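Long-range contacts in polycomb protein Pcl (Drosophila melanogaster, PDB 5OQD), which helps establish repression of homeotic genes in the early embryo as part of the Esc/E(z) complex, which methylates histone H3: residues Gln44-Arg49 / Phe70-Cys75; Phe121-Arg126 / Leu138-Leu143; Val95-Leu100 / Tyr171-Ser176. All blocks are in the same frame, centred on the assembly; numbering follows the deposited sequence.

Contact 1: Gln44-Arg49 / Phe70-Cys75; sequences QCCKCR and FFVFCC. With ZN (zinc ion), chain L.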
ATOM      1  N   GLN B  44      -6.613   7.829   6.684  1.00 54.10           N
ATOM      2  CA  GLN B  44      -6.743   8.248   8.073  1.00 45.80           C
ATOM      3  C   GLN B  44      -5.865   9.465   8.347  1.00 45.88           C
ATOM      4  O   GLN B  44      -4.669   9.452   8.048  1.00 53.96           O
ATOM      5  CB  GLN B  44      -6.366   7.103   9.011  1.00 43.25           C
ATOM      6  CG  GLN B  44      -6.580   7.395  10.489  1.00 50.10           C
ATOM      7  CD  GLN B  44      -6.112   6.256  11.371  1.00 51.06           C
ATOM      8  OE1 GLN B  44      -5.196   5.513  11.011  1.00 50.33           O
ATOM      9  NE2 GLN B  44      -6.737   6.109  12.532  1.00 50.75           N
ATOM     10  N   CYS B  45      -6.460  10.516   8.903  1.00 44.46           N
ATOM     11  CA  CYS B  45      -5.709  11.714   9.261  1.00 52.87           C
ATOM     12  C   CYS B  45      -4.633  11.377  10.289  1.00 54.44           C
ATOM     13  O   CYS B  45      -4.864  10.585  11.202  1.00 52.33           O
ATOM     14  CB  CYS B  45      -6.645  12.796   9.803  1.00 37.54           C
ATOM     15  SG  CYS B  45      -5.830  14.354  10.258  1.00 45.80           S
ATOM     16  N   CYS B  46      -3.430  11.890  10.100  1.00 47.74           N
ATOM     17  CA  CYS B  46      -2.402  11.693  11.103  1.00 56.05           C
ATOM     18  C   CYS B  46      -2.660  12.394  12.436  1.00 49.83           C
ATOM     19  O   CYS B  46      -2.372  11.842  13.478  1.00 58.73           O
ATOM     20  CB  CYS B  46      -1.007  12.010  10.557  1.00 44.25           C
ATOM     21  SG  CYS B  46      -0.781  13.629   9.812  1.00 47.02           S
ATOM     22  N   LYS B  47      -3.120  13.636  12.405  1.00 45.35           N
ATOM     23  CA  LYS B  47      -3.450  14.353  13.639  1.00 52.09           C
ATOM     24  C   LYS B  47      -4.708  13.994  14.464  1.00 46.60           C
ATOM     25  O   LYS B  47      -4.622  13.825  15.669  1.00 56.18           O
ATOM     26  CB  LYS B  47      -3.340  15.857  13.416  1.00 46.76           C
ATOM     27  CG  LYS B  47      -1.898  16.327  13.397  1.00 50.42           C
ATOM     28  CD  LYS B  47      -1.774  17.784  13.013  1.00 51.94           C
ATOM     29  CE  LYS B  47      -0.386  18.300  13.326  1.00 57.67           C
ATOM     30  NZ  LYS B  47      -0.268  19.749  13.034  1.00 65.55           N
ATOM     31  N   CYS B  48      -5.849  13.841  13.802  1.00 55.93           N
ATOM     32  CA  CYS B  48      -7.134  13.595  14.455  1.00 45.91           C
ATOM     33  C   CYS B  48      -7.489  12.110  14.456  1.00 47.95           C
ATOM     34  O   CYS B  48      -8.363  11.674  15.208  1.00 51.69           O
ATOM     35  CB  CYS B  48      -8.246  14.399  13.775  1.00 43.37           C
ATOM     36  SG  CYS B  48      -8.720  13.812  12.132  1.00 51.55           S
ATOM     37  N   ARG B  49      -6.810  11.351  13.599  1.00 46.30           N
ATOM     38  CA  ARG B  49      -6.966   9.899  13.502  1.00 43.42           C
ATOM     39  C   ARG B  49      -8.364   9.468  13.062  1.00 47.41           C
ATOM     40  O   ARG B  49      -8.767   8.327  13.285  1.00 48.06           O
ATOM     41  CB  ARG B  49      -6.614   9.233  14.835  1.00 46.08           C
ATOM     42  CG  ARG B  49      -5.268   9.663  15.401  1.00 46.63           C
ATOM     43  CD  ARG B  49      -4.956   8.944  16.697  1.00 47.31           C
ATOM     44  NE  ARG B  49      -3.750   9.468  17.330  1.00 46.75           N
ATOM     45  CZ  ARG B  49      -3.300   9.076  18.516  1.00 45.80           C
ATOM     46  NH1 ARG B  49      -3.961   8.155  19.204  1.00 57.16           N
ATOM     47  NH2 ARG B  49      -2.193   9.607  19.016  1.00 49.51           N
ATOM     48  N   PHE B  70      -0.661   4.011   0.816  1.00 54.57           N
ATOM     49  CA  PHE B  70       0.636   4.514   1.205  1.00 51.32           C
ATOM     50  C   PHE B  70       0.695   6.016   1.026  1.00 59.20           C
ATOM     51  O   PHE B  70       1.303   6.526   0.096  1.00 57.62           O
ATOM     52  CB  PHE B  70       1.728   3.836   0.389  1.00 50.85           C
ATOM     53  CG  PHE B  70       1.874   2.376   0.677  1.00 44.71           C
ATOM     54  CD1 PHE B  70       1.117   1.448   0.004  1.00 38.22           C
ATOM     55  CD2 PHE B  70       2.773   1.935   1.621  1.00 42.25           C
ATOM     56  CE1 PHE B  70       1.250   0.106   0.270  1.00 43.94           C
ATOM     57  CE2 PHE B  70       2.911   0.595   1.893  1.00 43.89           C
ATOM     58  CZ  PHE B  70       2.150  -0.321   1.215  1.00 38.16           C
ATOM     59  N   PHE B  71       0.036   6.709   1.947  1.00 59.95           N
ATOM     60  CA  PHE B  71      -0.046   8.156   1.947  1.00 51.67           C
ATOM     61  C   PHE B  71       0.061   8.684   3.364  1.00 49.53           C
ATOM     62  O   PHE B  71      -0.256   7.991   4.313  1.00 57.56           O
ATOM     63  CB  PHE B  71      -1.387   8.603   1.380  1.00 52.17           C
ATOM     64  CG  PHE B  71      -1.544   8.363  -0.084  1.00 46.69           C
ATOM     65  CD1 PHE B  71      -1.097   9.291  -0.997  1.00 48.34           C
ATOM     66  CD2 PHE B  71      -2.162   7.224  -0.545  1.00 47.12           C
ATOM     67  CE1 PHE B  71      -1.250   9.082  -2.345  1.00 49.54           C
ATOM     68  CE2 PHE B  71      -2.318   7.005  -1.894  1.00 55.94           C
ATOM     69  CZ  PHE B  71      -1.861   7.935  -2.796  1.00 51.68           C
ATOM     70  N   VAL B  72       0.495   9.925   3.499  1.00 48.88           N
ATOM     71  CA  VAL B  72       0.414  10.646   4.761  1.00 49.76           C
ATOM     72  C   VAL B  72      -0.638  11.735   4.615  1.00 53.25           C
ATOM     73  O   VAL B  72      -0.487  12.649   3.806  1.00 45.22           O
ATOM     74  CB  VAL B  72       1.758  11.270   5.171  1.00 52.37           C
ATOM     75  CG1 VAL B  72       1.579  12.155   6.398  1.00 53.94           C
ATOM     76  CG2 VAL B  72       2.789  10.188   5.438  1.00 53.59           C
ATOM     77  N   PHE B  73      -1.710  11.630   5.391  1.00 53.51           N
ATOM     78  CA  PHE B  73      -2.839  12.537   5.236  1.00 52.77           C
ATOM     79  C   PHE B  73      -3.141  13.342   6.494  1.00 53.57           C
ATOM     80  O   PHE B  73      -3.100  12.825   7.609  1.00 50.89           O
ATOM     81  CB  PHE B  73      -4.085  11.757   4.811  1.00 47.88           C
ATOM     82  CG  PHE B  73      -5.345  12.573   4.828  1.00 55.29           C
ATOM     83  CD1 PHE B  73      -5.485  13.673   3.999  1.00 60.71           C
ATOM     84  CD2 PHE B  73      -6.389  12.240   5.673  1.00 55.32           C
ATOM     85  CE1 PHE B  73      -6.641  14.427   4.017  1.00 66.47           C
ATOM     86  CE2 PHE B  73      -7.549  12.989   5.691  1.00 54.61           C
ATOM     87  CZ  PHE B  73      -7.676  14.084   4.861  1.00 54.48           C
ATOM     88  N   CYS B  74      -3.440  14.621   6.295  1.00 52.12           N
ATOM     89  CA  CYS B  74      -3.888  15.493   7.370  1.00 49.62           C
ATOM     90  C   CYS B  74      -5.045  16.345   6.863  1.00 58.01           C
ATOM     91  O   CYS B  74      -4.908  17.061   5.872  1.00 48.71           O
ATOM     92  CB  CYS B  74      -2.745  16.372   7.876  1.00 50.35           C
ATOM     93  SG  CYS B  74      -3.073  17.197   9.449  1.00 58.73           S
ATOM     94  N   CYS B  75      -6.187  16.257   7.539  1.00 49.80           N
ATOM     95  CA  CYS B  75      -7.403  16.924   7.079  1.00 53.58           C
ATOM     96  C   CYS B  75      -7.342  18.438   7.266  1.00 47.66           C
ATOM     97  O   CYS B  75      -6.399  18.968   7.855  1.00 41.74           O
ATOM     98  CB  CYS B  75      -8.629  16.361   7.806  1.00 56.07           C
ATOM     99  SG  CYS B  75      -8.726  16.790   9.562  1.00 44.25           S
TER
HETATM  100 ZN    ZN L 702      -7.735  15.598  11.170  1.00 46.83          ZN
HETATM  101  O   HOH W   1      -1.739   9.546   7.767  1.00 47.49           O
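The ring of F73 turns its edge to C45: ring atom CD2 lies 3.7 Å from C45 N, and the peptide carbon of Q44 sits at the same edge in the ring plane. Over one face, offset toward the rim, stands the backbone N of C75, two residues further along the chain. A chi1 of 171° sets CG of F73 anti to the backbone N, beside the carbonyl carbon. From that carbonyl, F73 O takes C46 N in a short hydrogen bond of 2.7 Å, the donor nearly along the C=O axis (170°), and C45 CA brings a C-H to the same oxygen. A water also bridges the two backbones, donating to Q44 O and accepting from F73 N. Beyond the ring the chemistry passes to sulfur. C45 SG, C48 SG and C75 SG bind one zinc ion, at 2.5 Å for C45, and C78 supplies the fourth thiolate. C45 SG accepts two N-H groups. C75 N donates to C45 SG across the contact at 3.3 Å. Within the CxxC loop, C48 N donates to C45 SG at 3.6 Å. Such N-H...S bonds would draw charge from the thiolate, probably steadying the metal-bound sulfur. Outside the metal shell, C46 SG packs on C74 CB, and K47 lays CD 3.8 Å from C74 SG before its NZ goes on to the carbonyls of E190 and P188. The contact closes a zinc site of the second PHD finger by tying the loop between strands 42-44 and 51-53 to strand 71-74. F52 of strand 51-53 meets the F73 ring edge-to-face, while strand 84-87 pairs antiparallel with 71-74, V85 touching F73 and F84 touching V72 and C74.

Contact 2: Phe121-Arg126 / Leu138-Leu143; sequences FILEQR and LPETAL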
ATOM      1  N   PHE B 121       1.579  -8.268 -13.961  1.00 71.64           N
ATOM      2  CA  PHE B 121       0.832  -7.242 -13.259  1.00 75.89           C
ATOM      3  C   PHE B 121       1.716  -6.110 -12.765  1.00 71.65           C
ATOM      4  O   PHE B 121       1.381  -4.945 -12.912  1.00 73.67           O
ATOM      5  CB  PHE B 121       0.082  -7.876 -12.095  1.00 67.40           C
ATOM      6  CG  PHE B 121      -0.556  -6.887 -11.172  1.00 76.00           C
ATOM      7  CD1 PHE B 121      -1.927  -6.749 -11.129  1.00 75.18           C
ATOM      8  CD2 PHE B 121       0.213  -6.107 -10.337  1.00 77.56           C
ATOM      9  CE1 PHE B 121      -2.519  -5.847 -10.277  1.00 69.38           C
ATOM     10  CE2 PHE B 121      -0.370  -5.200  -9.484  1.00 69.40           C
ATOM     11  CZ  PHE B 121      -1.740  -5.070  -9.453  1.00 70.58           C
ATOM     12  N   ILE B 122       2.863  -6.456 -12.203  1.00 69.97           N
ATOM     13  CA  ILE B 122       3.814  -5.460 -11.742  1.00 67.93           C
ATOM     14  C   ILE B 122       4.321  -4.657 -12.924  1.00 71.04           C
ATOM     15  O   ILE B 122       4.509  -3.449 -12.841  1.00 72.67           O
ATOM     16  CB  ILE B 122       5.003  -6.107 -11.019  1.00 63.56           C
ATOM     17  CG1 ILE B 122       4.535  -6.786  -9.737  1.00 54.38           C
ATOM     18  CG2 ILE B 122       6.061  -5.070 -10.699  1.00 59.96           C
ATOM     19  CD1 ILE B 122       5.661  -7.347  -8.909  1.00 58.66           C
ATOM     20  N   LEU B 123       4.550  -5.348 -14.029  1.00 80.53           N
ATOM     21  CA  LEU B 123       5.019  -4.701 -15.235  1.00 79.89           C
ATOM     22  C   LEU B 123       3.975  -3.706 -15.717  1.00 83.47           C
ATOM     23  O   LEU B 123       4.309  -2.615 -16.166  1.00 80.14           O
ATOM     24  CB  LEU B 123       5.333  -5.736 -16.309  1.00 75.03           C
ATOM     25  CG  LEU B 123       6.588  -6.562 -16.033  1.00 86.26           C
ATOM     26  CD1 LEU B 123       6.673  -7.758 -16.961  1.00 85.14           C
ATOM     27  CD2 LEU B 123       7.836  -5.709 -16.149  1.00 81.63           C
ATOM     28  N   GLU B 124       2.707  -4.083 -15.616  1.00 79.68           N
ATOM     29  CA  GLU B 124       1.638  -3.184 -16.012  1.00 83.10           C
ATOM     30  C   GLU B 124       1.626  -1.934 -15.155  1.00 84.11           C
ATOM     31  O   GLU B 124       1.463  -0.830 -15.659  1.00 83.03           O
ATOM     32  CB  GLU B 124       0.288  -3.880 -15.888  1.00 85.44           C
ATOM     33  CG  GLU B 124       0.061  -4.989 -16.898  1.00 98.95           C
ATOM     34  CD  GLU B 124      -1.213  -5.763 -16.634  1.00103.12           C
ATOM     35  OE1 GLU B 124      -2.058  -5.269 -15.862  1.00 99.77           O
ATOM     36  OE2 GLU B 124      -1.371  -6.865 -17.197  1.00105.46           O
ATOM     37  N   GLN B 125       1.812  -2.107 -13.854  1.00 81.85           N
ATOM     38  CA  GLN B 125       1.669  -1.003 -12.919  1.00 84.83           C
ATOM     39  C   GLN B 125       2.962  -0.321 -12.508  1.00 85.03           C
ATOM     40  O   GLN B 125       2.949   0.566 -11.671  1.00 85.62           O
ATOM     41  CB  GLN B 125       0.908  -1.451 -11.677  1.00 86.75           C
ATOM     42  CG  GLN B 125      -0.534  -1.822 -11.959  1.00 94.95           C
ATOM     43  CD  GLN B 125      -1.320  -0.666 -12.532  1.00101.04           C
ATOM     44  OE1 GLN B 125      -1.160   0.476 -12.109  1.00 97.45           O
ATOM     45  NE2 GLN B 125      -2.180  -0.955 -13.499  1.00107.65           N
ATOM     46  N   ARG B 126       4.070  -0.720 -13.103  1.00 88.12           N
ATOM     47  CA  ARG B 126       5.354  -0.225 -12.658  1.00 86.12           C
ATOM     48  C   ARG B 126       5.399   1.283 -12.819  1.00 90.29           C
ATOM     49  O   ARG B 126       5.918   1.991 -11.966  1.00 92.68           O
ATOM     50  CB  ARG B 126       6.469  -0.886 -13.461  1.00 90.66           C
ATOM     51  CG  ARG B 126       7.800  -0.171 -13.384  1.00 90.83           C
ATOM     52  CD  ARG B 126       8.898  -1.130 -12.973  1.00 93.57           C
ATOM     53  NE  ARG B 126       9.229  -2.066 -14.036  1.00 88.67           N
ATOM     54  CZ  ARG B 126      10.440  -2.190 -14.557  1.00 86.54           C
ATOM     55  NH1 ARG B 126      11.431  -1.435 -14.111  1.00 82.25           N
ATOM     56  NH2 ARG B 126      10.661  -3.066 -15.520  1.00 93.03           N
ATOM     57  N   LEU B 138      14.660  -0.484 -13.793  1.00 82.46           N
ATOM     58  CA  LEU B 138      15.502  -1.652 -13.574  1.00 78.88           C
ATOM     59  C   LEU B 138      15.249  -2.728 -14.628  1.00 73.26           C
ATOM     60  O   LEU B 138      14.097  -3.032 -14.941  1.00 76.24           O
ATOM     61  CB  LEU B 138      15.266  -2.226 -12.174  1.00 70.67           C
ATOM     62  CG  LEU B 138      16.370  -3.124 -11.612  1.00 78.14           C
ATOM     63  CD1 LEU B 138      17.630  -2.314 -11.341  1.00 78.03           C
ATOM     64  CD2 LEU B 138      15.904  -3.837 -10.353  1.00 77.32           C
ATOM     65  N   PRO B 139      16.331  -3.299 -15.183  1.00 68.16           N
ATOM     66  CA  PRO B 139      16.263  -4.407 -16.147  1.00 73.11           C
ATOM     67  C   PRO B 139      15.423  -5.576 -15.634  1.00 69.52           C
ATOM     68  O   PRO B 139      15.379  -5.816 -14.428  1.00 74.83           O
ATOM     69  CB  PRO B 139      17.728  -4.815 -16.309  1.00 62.89           C
ATOM     70  CG  PRO B 139      18.482  -3.562 -16.052  1.00 64.23           C
ATOM     71  CD  PRO B 139      17.714  -2.838 -14.978  1.00 68.50           C
ATOM     72  N   GLU B 140      14.774  -6.292 -16.546  1.00 66.98           N
ATOM     73  CA  GLU B 140      13.794  -7.308 -16.171  1.00 70.94           C
ATOM     74  C   GLU B 140      14.409  -8.536 -15.504  1.00 67.74           C
ATOM     75  O   GLU B 140      13.822  -9.095 -14.577  1.00 77.13           O
ATOM     76  CB  GLU B 140      12.986  -7.732 -17.399  1.00 66.56           C
ATOM     77  CG  GLU B 140      12.173  -6.606 -18.014  1.00 75.43           C
ATOM     78  CD  GLU B 140      11.159  -7.100 -19.025  1.00 88.54           C
ATOM     79  OE1 GLU B 140      11.075  -8.330 -19.229  1.00 87.30           O
ATOM     80  OE2 GLU B 140      10.445  -6.259 -19.612  1.00 84.54           O
ATOM     81  N   THR B 141      15.579  -8.960 -15.973  1.00 69.87           N
ATOM     82  CA  THR B 141      16.264 -10.096 -15.368  1.00 69.05           C
ATOM     83  C   THR B 141      16.699  -9.767 -13.943  1.00 62.32           C
ATOM     84  O   THR B 141      16.547 -10.583 -13.033  1.00 61.75           O
ATOM     85  CB  THR B 141      17.495 -10.528 -16.188  1.00 65.87           C
ATOM     86  OG1 THR B 141      18.305  -9.383 -16.483  1.00 69.61           O
ATOM     87  CG2 THR B 141      17.065 -11.188 -17.492  1.00 62.06           C
ATOM     88  N   ALA B 142      17.236  -8.566 -13.757  1.00 58.50           N
ATOM     89  CA  ALA B 142      17.648  -8.101 -12.438  1.00 59.73           C
ATOM     90  C   ALA B 142      16.430  -7.895 -11.548  1.00 65.65           C
ATOM     91  O   ALA B 142      16.500  -8.045 -10.328  1.00 66.94           O
ATOM     92  CB  ALA B 142      18.449  -6.814 -12.552  1.00 58.22           C
ATOM     93  N   LEU B 143      15.312  -7.552 -12.177  1.00 65.76           N
ATOM     94  CA  LEU B 143      14.052  -7.349 -11.475  1.00 57.44           C
ATOM     95  C   LEU B 143      13.482  -8.672 -10.981  1.00 59.61           C
ATOM     96  O   LEU B 143      12.943  -8.750  -9.878  1.00 60.49           O
ATOM     97  CB  LEU B 143      13.041  -6.647 -12.383  1.00 61.07           C
ATOM     98  CG  LEU B 143      11.631  -6.451 -11.821  1.00 67.51           C
ATOM     99  CD1 LEU B 143      11.666  -5.749 -10.470  1.00 62.13           C
ATOM    100  CD2 LEU B 143      10.775  -5.677 -12.807  1.00 65.95           C
TER
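R126 and L143 reach toward each other tip to tip, and methyl CD2 of L143 settles over one face of the R126 guanidinium, 3.7 Å above its plane and offset toward the rim. R126 NH2 is the nearest guanidinium atom to L143 CD2, at 3.8 Å. At the edge of the same flat group lies L138, whose backbone N is in the guanidinium plane while its carbonyl oxygen is somewhat tilted from it. R126 NH1 donates to L138 O over 3.2 Å, arriving in the carbonyl plane on a lone pair but with a bent N-H...O angle of 144°. NH2 adds a weak second bond to this oxygen, so both terminal nitrogens share one acceptor. The arginine gets there by a bent route: CG stands anti to the backbone N (chi1 163°), and the chain is bent again at chi2 and chi3 before the guanidinium meets L138, ahead of helix 140-153. L123 brings its own CD2 to within 4.5 Å of L143 CD2, a light apolar touch, and skirts the carboxylate of E140. The contact spans from the last part of segment 121-126 to the turn ahead of helix 140-153, where P139 holds the N-cap position. Inward, L143 rests on W92 and W119, joining this margin to the helical core of the winged-helix domain. The chemistry is that of a cation spent mainly on backbone carbonyls: NH1 has a further, weak bond to W135 O. E140 OE2 stays 5.2 Å from R126 NH2, too far for a salt bridge, though its opposite charge probably favours the guanidinium at this partly exposed place.

Contact 3: Val95-Leu100 / Tyr171-Ser176; sequences VLHIAL and YALRHS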
ATOM      1  N   VAL B  95       4.892  -3.583  -3.289  1.00 43.57           N
ATOM      2  CA  VAL B  95       4.402  -3.849  -4.635  1.00 43.11           C
ATOM      3  C   VAL B  95       3.881  -5.280  -4.755  1.00 45.95           C
ATOM      4  O   VAL B  95       2.816  -5.519  -5.327  1.00 50.39           O
ATOM      5  CB  VAL B  95       5.505  -3.617  -5.684  1.00 44.96           C
ATOM      6  CG1 VAL B  95       5.044  -4.080  -7.058  1.00 50.54           C
ATOM      7  CG2 VAL B  95       5.910  -2.154  -5.710  1.00 43.79           C
ATOM      8  N   LEU B  96       4.638  -6.222  -4.202  1.00 44.13           N
ATOM      9  CA  LEU B  96       4.269  -7.633  -4.248  1.00 44.81           C
ATOM     10  C   LEU B  96       3.006  -7.916  -3.441  1.00 42.54           C
ATOM     11  O   LEU B  96       2.146  -8.682  -3.875  1.00 41.21           O
ATOM     12  CB  LEU B  96       5.421  -8.500  -3.736  1.00 35.66           C
ATOM     13  CG  LEU B  96       6.635  -8.620  -4.658  1.00 41.36           C
ATOM     14  CD1 LEU B  96       7.792  -9.301  -3.944  1.00 34.76           C
ATOM     15  CD2 LEU B  96       6.265  -9.373  -5.925  1.00 48.73           C
ATOM     16  N   HIS B  97       2.901  -7.301  -2.267  1.00 47.70           N
ATOM     17  CA  HIS B  97       1.726  -7.483  -1.423  1.00 43.02           C
ATOM     18  C   HIS B  97       0.496  -6.881  -2.096  1.00 41.58           C
ATOM     19  O   HIS B  97      -0.583  -7.467  -2.064  1.00 49.08           O
ATOM     20  CB  HIS B  97       1.941  -6.860  -0.040  1.00 44.85           C
ATOM     21  CG  HIS B  97       0.979  -7.348   0.999  1.00 48.37           C
ATOM     22  ND1 HIS B  97       1.368  -7.665   2.283  1.00 51.91           N
ATOM     23  CD2 HIS B  97      -0.354  -7.577   0.944  1.00 45.80           C
ATOM     24  CE1 HIS B  97       0.316  -8.071   2.972  1.00 49.29           C
ATOM     25  NE2 HIS B  97      -0.741  -8.027   2.182  1.00 44.21           N
ATOM     26  N   ILE B  98       0.669  -5.710  -2.703  1.00 44.90           N
ATOM     27  CA  ILE B  98      -0.401  -5.069  -3.465  1.00 52.59           C
ATOM     28  C   ILE B  98      -0.833  -5.955  -4.630  1.00 55.32           C
ATOM     29  O   ILE B  98      -2.026  -6.121  -4.890  1.00 59.94           O
ATOM     30  CB  ILE B  98       0.036  -3.688  -3.999  1.00 52.33           C
ATOM     31  CG1 ILE B  98       0.048  -2.657  -2.869  1.00 45.20           C
ATOM     32  CG2 ILE B  98      -0.889  -3.220  -5.116  1.00 44.21           C
ATOM     33  CD1 ILE B  98       0.571  -1.299  -3.292  1.00 45.53           C
ATOM     34  N   ALA B  99       0.148  -6.533  -5.317  1.00 50.67           N
ATOM     35  CA  ALA B  99      -0.118  -7.405  -6.455  1.00 52.66           C
ATOM     36  C   ALA B  99      -0.930  -8.629  -6.045  1.00 51.04           C
ATOM     37  O   ALA B  99      -1.951  -8.939  -6.656  1.00 58.84           O
ATOM     38  CB  ALA B  99       1.188  -7.831  -7.110  1.00 50.78           C
ATOM     39  N   LEU B 100      -0.474  -9.316  -5.002  1.00 48.82           N
ATOM     40  CA  LEU B 100      -1.129 -10.535  -4.539  1.00 49.55           C
ATOM     41  C   LEU B 100      -2.496 -10.260  -3.916  1.00 64.47           C
ATOM     42  O   LEU B 100      -3.378 -11.118  -3.937  1.00 70.65           O
ATOM     43  CB  LEU B 100      -0.235 -11.263  -3.534  1.00 45.24           C
ATOM     44  CG  LEU B 100       1.061 -11.850  -4.099  1.00 52.47           C
ATOM     45  CD1 LEU B 100       1.927 -12.421  -2.990  1.00 46.87           C
ATOM     46  CD2 LEU B 100       0.752 -12.917  -5.137  1.00 55.51           C
ATOM     47  N   TYR B 171       3.367 -18.212  -5.600  1.00 56.16           N
ATOM     48  CA  TYR B 171       3.351 -17.432  -4.376  1.00 53.05           C
ATOM     49  C   TYR B 171       1.950 -17.021  -3.967  1.00 60.14           C
ATOM     50  O   TYR B 171       1.063 -16.891  -4.790  1.00 54.35           O
ATOM     51  CB  TYR B 171       4.244 -16.206  -4.515  1.00 46.57           C
ATOM     52  CG  TYR B 171       5.690 -16.556  -4.723  1.00 57.47           C
ATOM     53  CD1 TYR B 171       6.508 -16.852  -3.653  1.00 54.03           C
ATOM     54  CD2 TYR B 171       6.232 -16.609  -5.992  1.00 59.08           C
ATOM     55  CE1 TYR B 171       7.828 -17.184  -3.840  1.00 57.38           C
ATOM     56  CE2 TYR B 171       7.551 -16.938  -6.188  1.00 54.23           C
ATOM     57  CZ  TYR B 171       8.342 -17.223  -5.106  1.00 56.06           C
ATOM     58  OH  TYR B 171       9.655 -17.550  -5.298  1.00 59.03           O
ATOM     59  N   ALA B 172       1.767 -16.825  -2.673  1.00 48.45           N
ATOM     60  CA  ALA B 172       0.490 -16.404  -2.123  1.00 46.95           C
ATOM     61  C   ALA B 172       0.699 -15.759  -0.762  1.00 52.38           C
ATOM     62  O   ALA B 172       1.682 -16.041  -0.077  1.00 52.34           O
ATOM     63  CB  ALA B 172      -0.460 -17.586  -2.011  1.00 46.61           C
ATOM     64  N   LEU B 173      -0.223 -14.883  -0.378  1.00 46.47           N
ATOM     65  CA  LEU B 173      -0.199 -14.300   0.955  1.00 46.14           C
ATOM     66  C   LEU B 173      -0.459 -15.391   1.982  1.00 50.50           C
ATOM     67  O   LEU B 173      -1.370 -16.204   1.812  1.00 49.38           O
ATOM     68  CB  LEU B 173      -1.239 -13.185   1.082  1.00 45.58           C
ATOM     69  CG  LEU B 173      -1.008 -11.912   0.266  1.00 44.23           C
ATOM     70  CD1 LEU B 173      -2.227 -11.005   0.344  1.00 54.81           C
ATOM     71  CD2 LEU B 173       0.229 -11.185   0.757  1.00 42.34           C
ATOM     72  N   ARG B 174       0.345 -15.423   3.039  1.00 51.13           N
ATOM     73  CA  ARG B 174       0.182 -16.440   4.069  1.00 54.05           C
ATOM     74  C   ARG B 174      -1.095 -16.190   4.857  1.00 60.52           C
ATOM     75  O   ARG B 174      -1.670 -17.107   5.443  1.00 60.17           O
ATOM     76  CB  ARG B 174       1.395 -16.472   5.000  1.00 51.26           C
ATOM     77  CG  ARG B 174       1.461 -17.714   5.872  1.00 53.73           C
ATOM     78  CD  ARG B 174       2.757 -17.782   6.657  1.00 52.43           C
ATOM     79  NE  ARG B 174       3.931 -17.821   5.791  1.00 53.63           N
ATOM     80  CZ  ARG B 174       4.418 -18.928   5.239  1.00 57.60           C
ATOM     81  NH1 ARG B 174       3.828 -20.095   5.455  1.00 55.70           N
ATOM     82  NH2 ARG B 174       5.494 -18.868   4.467  1.00 54.16           N
ATOM     83  N   HIS B 175      -1.538 -14.940   4.855  1.00 48.18           N
ATOM     84  CA  HIS B 175      -2.747 -14.553   5.565  1.00 53.90           C
ATOM     85  C   HIS B 175      -3.580 -13.590   4.722  1.00 64.15           C
ATOM     86  O   HIS B 175      -3.119 -13.091   3.697  1.00 62.40           O
ATOM     87  CB  HIS B 175      -2.389 -13.937   6.917  1.00 54.25           C
ATOM     88  CG  HIS B 175      -1.546 -14.832   7.774  1.00 49.26           C
ATOM     89  ND1 HIS B 175      -2.085 -15.782   8.614  1.00 54.83           N
ATOM     90  CD2 HIS B 175      -0.202 -14.934   7.903  1.00 58.30           C
ATOM     91  CE1 HIS B 175      -1.111 -16.422   9.233  1.00 60.41           C
ATOM     92  NE2 HIS B 175       0.042 -15.928   8.820  1.00 57.46           N
ATOM     93  N   SER B 176      -4.806 -13.335   5.163  1.00 56.16           N
ATOM     94  CA  SER B 176      -5.790 -12.623   4.352  1.00 63.53           C
ATOM     95  C   SER B 176      -5.563 -11.115   4.257  1.00 60.15           C
ATOM     96  O   SER B 176      -6.071 -10.464   3.343  1.00 79.14           O
ATOM     97  CB  SER B 176      -7.194 -12.881   4.903  1.00 71.70           C
ATOM     98  OG  SER B 176      -7.298 -12.443   6.247  1.00 68.96           O
TER
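L173 drives methyl CD2 onto the face of the H97 imidazole, 3.6 Å from the ring centroid and 11° off the normal, a CH-pi contact directly over the centre. The two side chains cross at about a right angle, and the second methyl, L173 CD1, comes to 3.8 Å from H97 NE2. Next to it, L173 CG packs on L100 CB at 3.9 Å. H97 has CG anti to the backbone N (chi1 -163°), and its NE2 is hydrogen-bonded to O of G177, the residue after segment 171-176, which probably limits rotation of the ring that L173 covers. The packing is looser along the strand: L100 spreads its methyls against backbone, CD2 reaching Y171 O at 4.0 Å and CD1 the carbonyl carbon of A172. A172 points its methyl away from the helix, and beyond L173 the chain runs into exposed residues. No hydrogen bond joins the two segments. The axes of helical segment 95-100 and strand segment 171-173 cross at 86°, 8.7 Å apart. Strand 170-173 is central in the three-stranded winged-helix sheet between 112-113 and 158-161; F158 touches L100 and L173, and I118 of helix 114-125 packs on L100.

Contacts 1 and 3 are buried, contact 2 lies at the surface, and the chemistry follows: zinc-thiolate bonds and backbone hydrogen bonds hold the PHD finger in contact 1, contact 3 is van der Waals and CH-pi packing with no hydrogen bond between its segments, and contact 2 combines an arginine-to-carbonyl bond with leucine packing. Contacts 2 and 3 belong to the winged-helix domain, contact 2 nested in the loop that contact 3 closes. Helices 114-125 and 92-104 join them, I122 packing on V95 and L96, and F121 on A99. Contact 1 precedes both in the chain and lies about 25 Å from contact 3 between centres, yet F70 touches I98, linking finger to helix.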